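Local coordinates for protein urocanate hydratase (Paenibacillus sp. Soil724D2, PDB 7NED) that probably hydrates thiourocanate in bacterial ergothioneine breakdown, as a member of the NAD+-dependent urocanase family, at residues 13-19 with 62-67; 335-341 with 445-450; 341-347 with 519-523. All coordinates share one frame; numbering follows the deposited sequence.

Interaction 1: residues 13-19 with 62-67; sequences RCKGWRQ and LKELEE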
loop_
_atom_site.group_PDB
_atom_site.type_symbol
_atom_site.label_atom_id
_atom_site.label_comp_id
_atom_site.label_asym_id
_atom_site.label_seq_id
_atom_site.Cartn_x
_atom_site.Cartn_y
_atom_site.Cartn_z
ATOM N N ARG A 13 15.300 -25.660 14.724
ATOM C CA ARG A 13 14.851 -26.398 13.560
ATOM C C ARG A 13 15.237 -25.705 12.259
ATOM O O ARG A 13 15.207 -26.334 11.200
ATOM C CB ARG A 13 13.331 -26.588 13.606
ATOM C CG ARG A 13 12.932 -27.331 14.895
ATOM C CD ARG A 13 11.460 -27.203 15.112
ATOM N NE ARG A 13 11.152 -25.814 15.392
ATOM C CZ ARG A 13 9.918 -25.350 15.444
ATOM N NH1 ARG A 13 8.913 -26.180 15.220
ATOM N NH2 ARG A 13 9.696 -24.075 15.723
ATOM N N CYS A 14 15.617 -24.445 12.343
ATOM C CA CYS A 14 15.989 -23.629 11.204
ATOM C C CYS A 14 17.487 -23.422 11.220
ATOM O O CYS A 14 18.189 -23.876 12.127
ATOM C CB CYS A 14 15.274 -22.285 11.255
ATOM S SG CYS A 14 13.501 -22.444 11.396
ATOM N N LYS A 15 17.969 -22.698 10.206
ATOM C CA LYS A 15 19.393 -22.469 10.074
ATOM C C LYS A 15 19.926 -21.446 11.056
ATOM O O LYS A 15 21.139 -21.415 11.279
ATOM C CB LYS A 15 19.718 -22.033 8.637
ATOM C CG LYS A 15 19.600 -23.208 7.668
ATOM C CD LYS A 15 19.952 -22.842 6.305
ATOM C CE LYS A 15 19.925 -24.076 5.409
ATOM N NZ LYS A 15 19.913 -23.645 3.988
ATOM N N GLY A 16 19.059 -20.633 11.663
ATOM C CA GLY A 16 19.473 -19.667 12.664
ATOM C C GLY A 16 18.298 -19.237 13.521
ATOM O O GLY A 16 17.145 -19.607 13.275
ATOM N N TRP A 17 18.598 -18.434 14.530
ATOM C CA TRP A 17 17.573 -18.046 15.497
ATOM C C TRP A 17 16.654 -16.953 14.966
ATOM O O TRP A 17 15.516 -16.827 15.429
ATOM C CB TRP A 17 18.215 -17.569 16.803
ATOM C CG TRP A 17 18.255 -18.690 17.803
ATOM C CD1 TRP A 17 19.354 -19.415 18.175
ATOM C CD2 TRP A 17 17.135 -19.255 18.516
ATOM N NE1 TRP A 17 18.985 -20.400 19.090
ATOM C CE2 TRP A 17 17.634 -20.317 19.310
ATOM C CE3 TRP A 17 15.767 -18.949 18.577
ATOM C CZ2 TRP A 17 16.802 -21.086 20.157
ATOM C CZ3 TRP A 17 14.935 -19.734 19.427
ATOM C CH2 TRP A 17 15.469 -20.771 20.192
ATOM N N ARG A 18 17.119 -16.141 14.023
ATOM C CA ARG A 18 16.190 -15.186 13.439
ATOM C C ARG A 18 15.104 -15.925 12.681
ATOM O O ARG A 18 13.924 -15.575 12.775
ATOM C CB ARG A 18 16.943 -14.203 12.526
ATOM C CG ARG A 18 17.931 -13.367 13.306
ATOM C CD ARG A 18 18.825 -12.499 12.420
ATOM N NE ARG A 18 18.035 -11.596 11.606
ATOM C CZ ARG A 18 18.514 -10.931 10.553
ATOM N NH1 ARG A 18 19.794 -11.079 10.198
ATOM N NH2 ARG A 18 17.716 -10.123 9.862
ATOM N N GLN A 19 15.477 -16.969 11.939
ATOM C CA GLN A 19 14.473 -17.721 11.211
ATOM C C GLN A 19 13.604 -18.515 12.185
ATOM O O GLN A 19 12.374 -18.544 12.065
ATOM C CB GLN A 19 15.146 -18.664 10.216
ATOM C CG GLN A 19 16.102 -17.982 9.194
ATOM C CD GLN A 19 17.533 -17.903 9.691
ATOM O OE1 GLN A 19 17.795 -17.571 10.846
ATOM N NE2 GLN A 19 18.469 -18.224 8.817
ATOM N N LEU A 62 10.887 -21.653 5.942
ATOM C CA LEU A 62 11.599 -21.041 7.057
ATOM C C LEU A 62 12.700 -21.942 7.593
ATOM O O LEU A 62 13.708 -21.439 8.091
ATOM C CB LEU A 62 10.637 -20.697 8.215
ATOM C CG LEU A 62 9.847 -19.399 8.037
ATOM C CD1 LEU A 62 8.742 -19.308 9.073
ATOM C CD2 LEU A 62 10.801 -18.247 8.166
ATOM N N LYS A 63 12.492 -23.247 7.561
ATOM C CA LYS A 63 13.511 -24.164 8.067
ATOM C C LYS A 63 14.789 -24.160 7.210
ATOM O O LYS A 63 15.797 -24.462 7.701
ATOM C CB LYS A 63 12.978 -25.564 8.246
ATOM C CG LYS A 63 11.953 -25.698 9.340
ATOM C CD LYS A 63 11.285 -27.056 9.325
ATOM C CE LYS A 63 10.217 -27.219 10.351
ATOM N NZ LYS A 63 9.450 -28.474 10.221
ATOM N N GLU A 64 14.696 -23.777 5.951
ATOM C CA GLU A 64 15.844 -23.733 5.065
ATOM C C GLU A 64 16.339 -22.332 4.658
ATOM O O GLU A 64 17.322 -22.202 4.034
ATOM C CB GLU A 64 15.582 -24.560 3.823
ATOM C CG GLU A 64 15.284 -26.020 4.123
ATOM C CD GLU A 64 14.690 -26.718 2.955
ATOM O OE1 GLU A 64 15.021 -26.353 1.831
ATOM O OE2 GLU A 64 13.836 -27.592 3.132
ATOM N N LEU A 65 15.618 -21.305 5.046
ATOM C CA LEU A 65 15.971 -19.955 4.697
ATOM C C LEU A 65 17.283 -19.460 5.308
ATOM O O LEU A 65 17.498 -19.608 6.441
ATOM C CB LEU A 65 14.850 -19.002 5.112
ATOM C CG LEU A 65 14.805 -17.570 4.601
ATOM C CD1 LEU A 65 14.388 -17.538 3.148
ATOM C CD2 LEU A 65 13.820 -16.805 5.446
ATOM N N GLU A 66 18.120 -18.878 4.484
ATOM C CA GLU A 66 19.363 -18.294 4.946
ATOM C C GLU A 66 19.134 -16.858 5.373
ATOM O O GLU A 66 18.179 -16.205 4.952
ATOM C CB GLU A 66 20.436 -18.353 3.852
ATOM C CG GLU A 66 20.616 -19.739 3.281
ATOM C CD GLU A 66 21.563 -20.585 4.108
ATOM O OE1 GLU A 66 22.105 -20.084 5.133
ATOM O OE2 GLU A 66 21.782 -21.755 3.726
ATOM N N GLU A 67 20.056 -16.359 6.197
ATOM C CA GLU A 67 19.958 -15.003 6.720
ATOM C C GLU A 67 19.991 -13.940 5.627
ATOM O O GLU A 67 19.483 -12.828 5.841
ATOM C CB GLU A 67 21.091 -14.768 7.718
ATOM C CG GLU A 67 20.823 -13.690 8.727
ATOM C CD GLU A 67 22.024 -13.481 9.641
ATOM O OE1 GLU A 67 21.890 -12.805 10.682
ATOM O OE2 GLU A 67 23.105 -14.040 9.324
HETATM O O HOH W 1 16.391 -21.288 8.265
#
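Lys15 reaches across to the end of helix 52-64 with its chain extended beyond CG. Its CB lies 4.0 Å from Leu65 O, and CG is equally far from Lys63 O. CD and CE then run between Glu64 O and Glu66 OE2, and NZ ends the path with a hydrogen bond to Glu64 O (3.0 Å) and a salt bridge to Glu66 OE2 (2.7 Å). Glu66 is bent at chi2 (-85°), which turns its carboxylate back to the lysine, and NZ meets OE2 from above the carboxylate plane. A second side-chain-to-carbonyl bond comes from Gln19, whose amide NE2 donates to Leu65 O at 2.9 Å, the acceptor lying near the amide plane. Water 1 takes the N-H of Lys15 and donates to Leu62 O and Leu65 O, so Leu65 O receives both a side chain and a water where the helical phi/psi stops.

At the far side Arg18 NH1 bonds Glu67 OE1 (2.8 Å) on the anti side of the carboxylate; the oxygen lies in the guanidinium plane, although the two planes are 67° apart. NE of the same guanidinium forms a salt bridge with Asp474, and NH1 also reaches Arg86 O. A leucine in place of Arg18 would probably leave Glu67 and Asp474 without their shared positive mate.

Within the urocanase N-terminal region, the loop entering helix 17-31, with Gly16 at its N-cap, thus clasps the C-terminal end of helix 52-64 just ahead of strand 69-74, and Asp474 lies beside strand 475-480 of the same mixed sheet.

Interaction 2: residues 335-341 with 445-450; sequences FTEAFLR and IMTERM. With NAD (nicotinamide-adenine-dinucleotide), chain C.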
loop_
_atom_site.group_PDB
_atom_site.type_symbol
_atom_site.label_atom_id
_atom_site.label_comp_id
_atom_site.label_asym_id
_atom_site.label_seq_id
_atom_site.Cartn_x
_atom_site.Cartn_y
_atom_site.Cartn_z
ATOM N N PHE A 335 -12.451 5.294 20.543
ATOM C CA PHE A 335 -11.480 5.311 21.636
ATOM C C PHE A 335 -10.172 5.995 21.265
ATOM O O PHE A 335 -9.422 6.419 22.157
ATOM C CB PHE A 335 -11.198 3.890 22.091
ATOM C CG PHE A 335 -10.291 3.123 21.174
ATOM C CD1 PHE A 335 -10.799 2.426 20.090
ATOM C CD2 PHE A 335 -8.935 3.042 21.438
ATOM C CE1 PHE A 335 -9.962 1.708 19.255
ATOM C CE2 PHE A 335 -8.108 2.288 20.613
ATOM C CZ PHE A 335 -8.618 1.638 19.530
ATOM N N THR A 336 -9.848 6.049 19.977
ATOM C CA THR A 336 -8.597 6.647 19.557
ATOM C C THR A 336 -8.659 8.159 19.756
ATOM O O THR A 336 -7.984 8.719 20.631
ATOM C CB THR A 336 -8.332 6.287 18.088
ATOM O OG1 THR A 336 -9.490 6.639 17.318
ATOM C CG2 THR A 336 -8.078 4.771 17.951
ATOM N N GLU A 337 -9.498 8.824 18.977
ATOM C CA GLU A 337 -9.578 10.278 19.075
ATOM C C GLU A 337 -9.911 10.709 20.504
ATOM O O GLU A 337 -9.410 11.729 20.990
ATOM C CB GLU A 337 -10.637 10.810 18.097
ATOM C CG GLU A 337 -10.722 12.327 18.062
ATOM C CD GLU A 337 -11.641 12.936 19.129
ATOM O OE1 GLU A 337 -12.392 12.209 19.832
ATOM O OE2 GLU A 337 -11.569 14.177 19.284
ATOM N N ALA A 338 -10.788 9.971 21.175
ATOM C CA ALA A 338 -11.281 10.460 22.474
ATOM C C ALA A 338 -10.324 10.194 23.633
ATOM O O ALA A 338 -10.266 11.005 24.577
ATOM C CB ALA A 338 -12.634 9.842 22.798
ATOM N N PHE A 339 -9.586 9.096 23.605
ATOM C CA PHE A 339 -8.802 8.725 24.788
ATOM C C PHE A 339 -7.317 8.508 24.543
ATOM O O PHE A 339 -6.497 8.954 25.359
ATOM C CB PHE A 339 -9.411 7.472 25.407
ATOM C CG PHE A 339 -10.887 7.604 25.658
ATOM C CD1 PHE A 339 -11.385 8.681 26.390
ATOM C CD2 PHE A 339 -11.773 6.718 25.104
ATOM C CE1 PHE A 339 -12.750 8.843 26.598
ATOM C CE2 PHE A 339 -13.163 6.843 25.317
ATOM C CZ PHE A 339 -13.646 7.908 26.066
ATOM N N LEU A 340 -6.928 7.829 23.453
ATOM C CA LEU A 340 -5.535 7.405 23.366
ATOM C C LEU A 340 -4.677 8.260 22.434
ATOM O O LEU A 340 -3.452 8.127 22.453
ATOM C CB LEU A 340 -5.445 5.933 22.920
ATOM C CG LEU A 340 -6.093 4.900 23.860
ATOM C CD1 LEU A 340 -5.786 3.510 23.330
ATOM C CD2 LEU A 340 -5.635 5.087 25.278
ATOM N N ARG A 341 -5.261 9.163 21.656
ATOM C CA ARG A 341 -4.450 9.882 20.683
ATOM C C ARG A 341 -3.307 10.682 21.312
ATOM O O ARG A 341 -2.255 10.795 20.664
ATOM C CB ARG A 341 -5.343 10.781 19.822
ATOM C CG ARG A 341 -4.558 11.422 18.607
ATOM C CD ARG A 341 -5.525 11.992 17.579
ATOM N NE ARG A 341 -6.220 10.936 16.847
ATOM C CZ ARG A 341 -7.356 11.100 16.183
ATOM N NH1 ARG A 341 -7.930 12.304 16.136
ATOM N NH2 ARG A 341 -7.866 10.077 15.490
ATOM N N ILE A 445 -11.363 4.498 12.981
ATOM C CA ILE A 445 -10.697 3.990 14.169
ATOM C C ILE A 445 -9.478 4.873 14.383
ATOM O O ILE A 445 -9.600 6.012 14.850
ATOM C CB ILE A 445 -10.342 2.484 14.049
ATOM C CG1 ILE A 445 -11.598 1.652 13.846
ATOM C CG2 ILE A 445 -9.621 1.967 15.304
ATOM C CD1 ILE A 445 -11.365 0.148 13.860
ATOM N N MET A 446 -8.308 4.400 13.968
ATOM C CA MET A 446 -7.067 5.085 14.326
ATOM C C MET A 446 -7.082 6.559 13.961
ATOM O O MET A 446 -6.660 7.410 14.760
ATOM C CB MET A 446 -5.864 4.418 13.647
ATOM C CG MET A 446 -4.564 5.080 14.048
ATOM S SD MET A 446 -4.078 4.519 15.715
ATOM C CE MET A 446 -2.424 5.174 15.891
ATOM N N THR A 447 -7.500 6.890 12.724
ATOM C CA THR A 447 -7.331 8.245 12.207
ATOM C C THR A 447 -8.671 8.980 12.003
ATOM O O THR A 447 -8.826 9.808 11.088
ATOM C CB THR A 447 -6.496 8.195 10.921
ATOM O OG1 THR A 447 -7.089 7.298 9.973
ATOM C CG2 THR A 447 -5.088 7.679 11.250
ATOM N N GLU A 448 -9.638 8.721 12.873
ATOM C CA GLU A 448 -10.896 9.438 12.818
ATOM C C GLU A 448 -10.699 10.863 13.330
ATOM O O GLU A 448 -10.156 11.074 14.419
ATOM C CB GLU A 448 -11.939 8.713 13.665
ATOM C CG GLU A 448 -13.292 9.380 13.590
ATOM C CD GLU A 448 -14.369 8.520 14.208
ATOM O OE1 GLU A 448 -14.345 7.275 14.015
ATOM O OE2 GLU A 448 -15.234 9.081 14.905
ATOM N N ARG A 449 -11.115 11.843 12.531
ATOM C CA ARG A 449 -11.105 13.254 12.928
ATOM C C ARG A 449 -9.694 13.712 13.304
ATOM O O ARG A 449 -9.435 14.248 14.392
ATOM C CB ARG A 449 -12.119 13.505 14.049
ATOM C CG ARG A 449 -13.552 13.303 13.526
ATOM C CD ARG A 449 -14.662 13.606 14.514
ATOM N NE ARG A 449 -14.251 14.678 15.383
ATOM C CZ ARG A 449 -14.356 14.640 16.699
ATOM N NH1 ARG A 449 -14.863 13.568 17.288
ATOM N NH2 ARG A 449 -13.953 15.678 17.414
ATOM N N MET A 450 -8.762 13.499 12.379
ATOM C CA MET A 450 -7.436 14.042 12.582
ATOM C C MET A 450 -7.521 15.560 12.543
ATOM O O MET A 450 -8.338 16.130 11.809
ATOM C CB MET A 450 -6.460 13.568 11.483
ATOM C CG MET A 450 -6.308 12.077 11.485
ATOM S SD MET A 450 -5.354 11.526 12.918
ATOM C CE MET A 450 -3.712 12.038 12.432
HETATM P PA NAD C . -13.490 -12.768 18.163
HETATM O O1A NAD C . -14.395 -13.008 16.957
HETATM O O2A NAD C . -12.489 -13.711 18.695
HETATM O O5B NAD C . -14.614 -12.713 19.430
HETATM C C5B NAD C . -15.760 -12.019 19.144
HETATM C C4B NAD C . -16.742 -12.396 20.348
HETATM O O4B NAD C . -18.005 -11.805 20.221
HETATM C C3B NAD C . -16.917 -13.942 20.199
HETATM O O3B NAD C . -16.685 -14.554 21.399
HETATM C C2B NAD C . -18.414 -14.071 19.783
HETATM O O2B NAD C . -19.048 -15.153 20.361
HETATM C C1B NAD C . -18.971 -12.840 20.492
HETATM N N9A NAD C . -20.210 -12.314 19.917
HETATM C C8A NAD C . -20.598 -12.216 18.585
HETATM N N7A NAD C . -21.787 -11.690 18.430
HETATM C C5A NAD C . -22.207 -11.396 19.721
HETATM C C6A NAD C . -23.396 -10.830 20.234
HETATM N N6A NAD C . -24.394 -10.423 19.419
HETATM N N1A NAD C . -23.540 -10.658 21.579
HETATM C C2A NAD C . -22.517 -11.112 22.346
HETATM N N3A NAD C . -21.343 -11.665 22.004
HETATM C C4A NAD C . -21.225 -11.797 20.666
HETATM O O3 NAD C . -13.100 -11.276 17.883
HETATM P PN NAD C . -11.918 -10.593 18.707
HETATM O O1N NAD C . -10.483 -10.874 18.371
HETATM O O2N NAD C . -12.374 -10.491 20.148
HETATM O O5D NAD C . -12.010 -8.939 18.234
HETATM C C5D NAD C . -13.305 -8.354 18.455
HETATM C C4D NAD C . -13.315 -6.972 17.861
HETATM O O4D NAD C . -12.177 -6.233 18.263
HETATM C C3D NAD C . -13.093 -7.253 16.284
HETATM O O3D NAD C . -13.933 -6.422 15.491
HETATM C C2D NAD C . -11.593 -6.847 16.041
HETATM O O2D NAD C . -11.324 -6.256 14.836
HETATM C C1D NAD C . -11.724 -5.668 17.056
HETATM N N1N NAD C . -10.525 -4.865 17.332
HETATM C C2N NAD C . -10.191 -4.086 16.241
HETATM C C3N NAD C . -9.132 -3.194 16.298
HETATM C C7N NAD C . -8.809 -2.426 15.009
HETATM O O7N NAD C . -8.248 -1.331 14.981
HETATM N N7N NAD C . -9.111 -3.050 13.810
HETATM C C4N NAD C . -8.445 -3.109 17.516
HETATM C C5N NAD C . -8.829 -3.902 18.596
HETATM C C6N NAD C . -9.914 -4.791 18.503
HETATM O O HOH W 2 -4.845 8.402 16.599
#
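Arg341 points its guanidinium edge into the backbone of the 445-450 loop. CG is anti to the backbone N (chi1 -171°), and a bend at chi3 (-72°) swings the head onto the carbonyls. NH2 donates to Glu448 O at 2.7 Å and to Met446 O at 3.0 Å, both acceptors near the guanidinium plane; NH1 adds weak bonds to Glu448 O and Arg449 O. Met450 SD lies 3.8 Å above one face, over its centre, and Glu337 CA covers the opposite face, a sandwich that, with the in-plane bonds, would limit how far the group can tilt or turn. Water 2 accepts from NE and donates to Met446 O.

The arginine thereby ties helix 335-344, which follows the last strand of the Rossmann-like parallel sheet and has a wide pi-type turn at 336-340, to the loop between strand 428-441 and helix 459-469, which makes a type I turn from Ile445 to Glu448.

Thr336 OG1 sits between its backbone N and carbonyl carbon (chi1 53°), from where it donates to Ile445 O from above the carbonyl plane. Glu337 and Arg449 attract by charge alone, with OE2 3.4 Å from NH2 but well out of the guanidinium plane. Ile445 CG2 packs against Phe335 CE1 (4.0 Å) and also touches the carboxamide oxygen O7N of NAD at 3.6 Å.

Interaction 3: residues 341-347 with 519-523; sequences RPLFARA and GVLRY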
loop_
_atom_site.group_PDB
_atom_site.type_symbol
_atom_site.label_atom_id
_atom_site.label_comp_id
_atom_site.label_asym_id
_atom_site.label_seq_id
_atom_site.Cartn_x
_atom_site.Cartn_y
_atom_site.Cartn_z
ATOM N N ARG A 341 -5.261 9.163 21.656
ATOM C CA ARG A 341 -4.450 9.882 20.683
ATOM C C ARG A 341 -3.307 10.682 21.312
ATOM O O ARG A 341 -2.255 10.795 20.664
ATOM C CB ARG A 341 -5.343 10.781 19.822
ATOM C CG ARG A 341 -4.558 11.422 18.607
ATOM C CD ARG A 341 -5.525 11.992 17.579
ATOM N NE ARG A 341 -6.220 10.936 16.847
ATOM C CZ ARG A 341 -7.356 11.100 16.183
ATOM N NH1 ARG A 341 -7.930 12.304 16.136
ATOM N NH2 ARG A 341 -7.866 10.077 15.490
ATOM N N PRO A 342 -3.401 11.214 22.534
ATOM C CA PRO A 342 -2.214 11.871 23.102
ATOM C C PRO A 342 -1.041 10.929 23.248
ATOM O O PRO A 342 0.105 11.379 23.161
ATOM C CB PRO A 342 -2.715 12.378 24.463
ATOM C CG PRO A 342 -4.157 12.639 24.211
ATOM C CD PRO A 342 -4.602 11.498 23.339
ATOM N N LEU A 343 -1.285 9.620 23.449
ATOM C CA LEU A 343 -0.183 8.667 23.455
ATOM C C LEU A 343 0.360 8.453 22.040
ATOM O O LEU A 343 1.574 8.507 21.796
ATOM C CB LEU A 343 -0.681 7.351 24.041
ATOM C CG LEU A 343 -1.165 7.431 25.510
ATOM C CD1 LEU A 343 -1.710 6.104 25.955
ATOM C CD2 LEU A 343 0.002 7.866 26.398
ATOM N N PHE A 344 -0.531 8.171 21.093
ATOM C CA PHE A 344 -0.097 7.970 19.720
ATOM C C PHE A 344 0.712 9.159 19.214
ATOM O O PHE A 344 1.659 8.985 18.435
ATOM C CB PHE A 344 -1.313 7.737 18.812
ATOM C CG PHE A 344 -2.130 6.517 19.185
ATOM C CD1 PHE A 344 -1.520 5.384 19.693
ATOM C CD2 PHE A 344 -3.504 6.504 19.003
ATOM C CE1 PHE A 344 -2.270 4.252 20.012
ATOM C CE2 PHE A 344 -4.256 5.370 19.312
ATOM C CZ PHE A 344 -3.627 4.254 19.840
ATOM N N ALA A 345 0.377 10.368 19.666
ATOM C CA ALA A 345 1.049 11.562 19.185
ATOM C C ALA A 345 2.517 11.598 19.586
ATOM O O ALA A 345 3.309 12.293 18.933
ATOM C CB ALA A 345 0.317 12.803 19.684
ATOM N N ARG A 346 2.914 10.822 20.586
ATOM C CA ARG A 346 4.320 10.660 20.938
ATOM C C ARG A 346 4.834 9.293 20.553
ATOM O O ARG A 346 5.918 8.888 21.007
ATOM C CB ARG A 346 4.539 10.898 22.443
ATOM C CG ARG A 346 4.143 12.275 22.940
ATOM C CD ARG A 346 4.628 12.546 24.394
ATOM N NE ARG A 346 4.170 13.876 24.831
ATOM C CZ ARG A 346 4.914 14.983 24.829
ATOM N NH1 ARG A 346 6.188 14.947 24.461
ATOM N NH2 ARG A 346 4.381 16.137 25.219
ATOM N N ALA A 347 4.064 8.561 19.747
ATOM C CA ALA A 347 4.401 7.202 19.324
ATOM C C ALA A 347 4.541 6.272 20.522
ATOM O O ALA A 347 5.270 5.282 20.463
ATOM C CB ALA A 347 5.674 7.168 18.461
ATOM N N GLY A 519 6.325 7.612 13.430
ATOM C CA GLY A 519 5.087 7.796 14.169
ATOM C C GLY A 519 4.939 9.192 14.746
ATOM O O GLY A 519 3.893 9.833 14.587
ATOM N N VAL A 520 5.984 9.686 15.424
ATOM C CA VAL A 520 5.921 11.059 15.942
ATOM C C VAL A 520 5.728 12.047 14.802
ATOM O O VAL A 520 4.918 12.971 14.891
ATOM C CB VAL A 520 7.178 11.415 16.746
ATOM C CG1 VAL A 520 7.057 12.876 17.228
ATOM C CG2 VAL A 520 7.317 10.451 17.922
ATOM N N LEU A 521 6.488 11.884 13.725
ATOM C CA LEU A 521 6.383 12.876 12.658
ATOM C C LEU A 521 5.024 12.837 11.989
ATOM O O LEU A 521 4.553 13.873 11.506
ATOM C CB LEU A 521 7.479 12.698 11.606
ATOM C CG LEU A 521 8.916 12.959 12.034
ATOM C CD1 LEU A 521 9.815 13.142 10.834
ATOM C CD2 LEU A 521 8.943 14.242 12.890
ATOM N N ARG A 522 4.371 11.665 11.938
ATOM C CA ARG A 522 3.044 11.620 11.321
ATOM C C ARG A 522 2.059 12.505 12.080
ATOM O O ARG A 522 1.243 13.204 11.466
ATOM C CB ARG A 522 2.536 10.170 11.261
ATOM C CG ARG A 522 1.287 9.993 10.453
ATOM C CD ARG A 522 0.013 10.091 11.325
ATOM N NE ARG A 522 -1.137 10.048 10.449
ATOM C CZ ARG A 522 -1.620 11.108 9.815
ATOM N NH1 ARG A 522 -1.053 12.305 9.983
ATOM N NH2 ARG A 522 -2.669 10.976 9.004
ATOM N N TYR A 523 2.089 12.456 13.417
ATOM C CA TYR A 523 1.223 13.312 14.216
ATOM C C TYR A 523 1.749 14.743 14.250
ATOM O O TYR A 523 0.954 15.685 14.261
ATOM C CB TYR A 523 1.040 12.722 15.642
ATOM C CG TYR A 523 0.080 11.574 15.529
ATOM C CD1 TYR A 523 -1.283 11.793 15.626
ATOM C CD2 TYR A 523 0.523 10.303 15.133
ATOM C CE1 TYR A 523 -2.197 10.768 15.406
ATOM C CE2 TYR A 523 -0.389 9.268 14.906
ATOM C CZ TYR A 523 -1.742 9.513 15.034
ATOM O OH TYR A 523 -2.672 8.512 14.836
HETATM O O HOH W 2 -4.845 8.402 16.599
#
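Gly519 begins the contact of 519-523 with the turn at 344-347: its carbonyl carbon is 4.3 Å from Ala347 CB. A side chain at this position would be tight against that methyl, since a modelled beta carbon falls only 3.3 Å from it. One residue on, Val520 turns CG2 anti to its carbonyl carbon and sets this methyl 3.7 Å from Ala347 CB and equally close to Arg346 O, while CG1 faces Ala345 O.

Tyr523, the next to take part, carries the largest share of this surface. Its CB packs 3.7 Å from Ala345 CA, and the ring extends over the end of helix 335-344. The backbone of Phe344 lies over one ring face, offset toward the rim, with Phe344 CB 4.2 Å from CZ; the CD of its own neighbour Arg522 covers the opposite face. CE1 approaches the aliphatic part of Arg341 at CG (4.0 Å), the two side chains crossing at about a right angle. The hydroxyl OH lies 2.8 Å from water 2, the water that Arg341 NE donates to, so the polar ends are linked through solvent, and apolar contact does the rest.

Residues 341-347 end in a Schellman motif: Ala347, at positive phi (60°), is its C-prime residue, with Ala347 N bonded to Phe344 O and Ile348 N to Leu343 O. Helix 502-525 packs against this helix terminus, just before strand 351-355 enters the mixed sheet.

Along the chain, interaction 1 closes before interactions 2 and 3 open, and the segments of those two alternate. Interaction 1 stands apart in the N-terminal region, its centre about 39 Å from that of interaction 2 and about 35 Å from that of interaction 3. Interactions 2 and 3 have centres about 11 Å apart, share Arg341, helix 335-344 and water 2, and touch directly: Met446 CE packs on Phe344 CD2 (3.6 Å), and Met450 CE on Arg522 CZ (3.5 Å). Helix 335-344 therefore joins the Rossmann-like region to the C-terminal one, held by the 445-450 loop beside the NAD pocket and by helix 502-525, whereas interaction 1 fastens two N-terminal helices far from it.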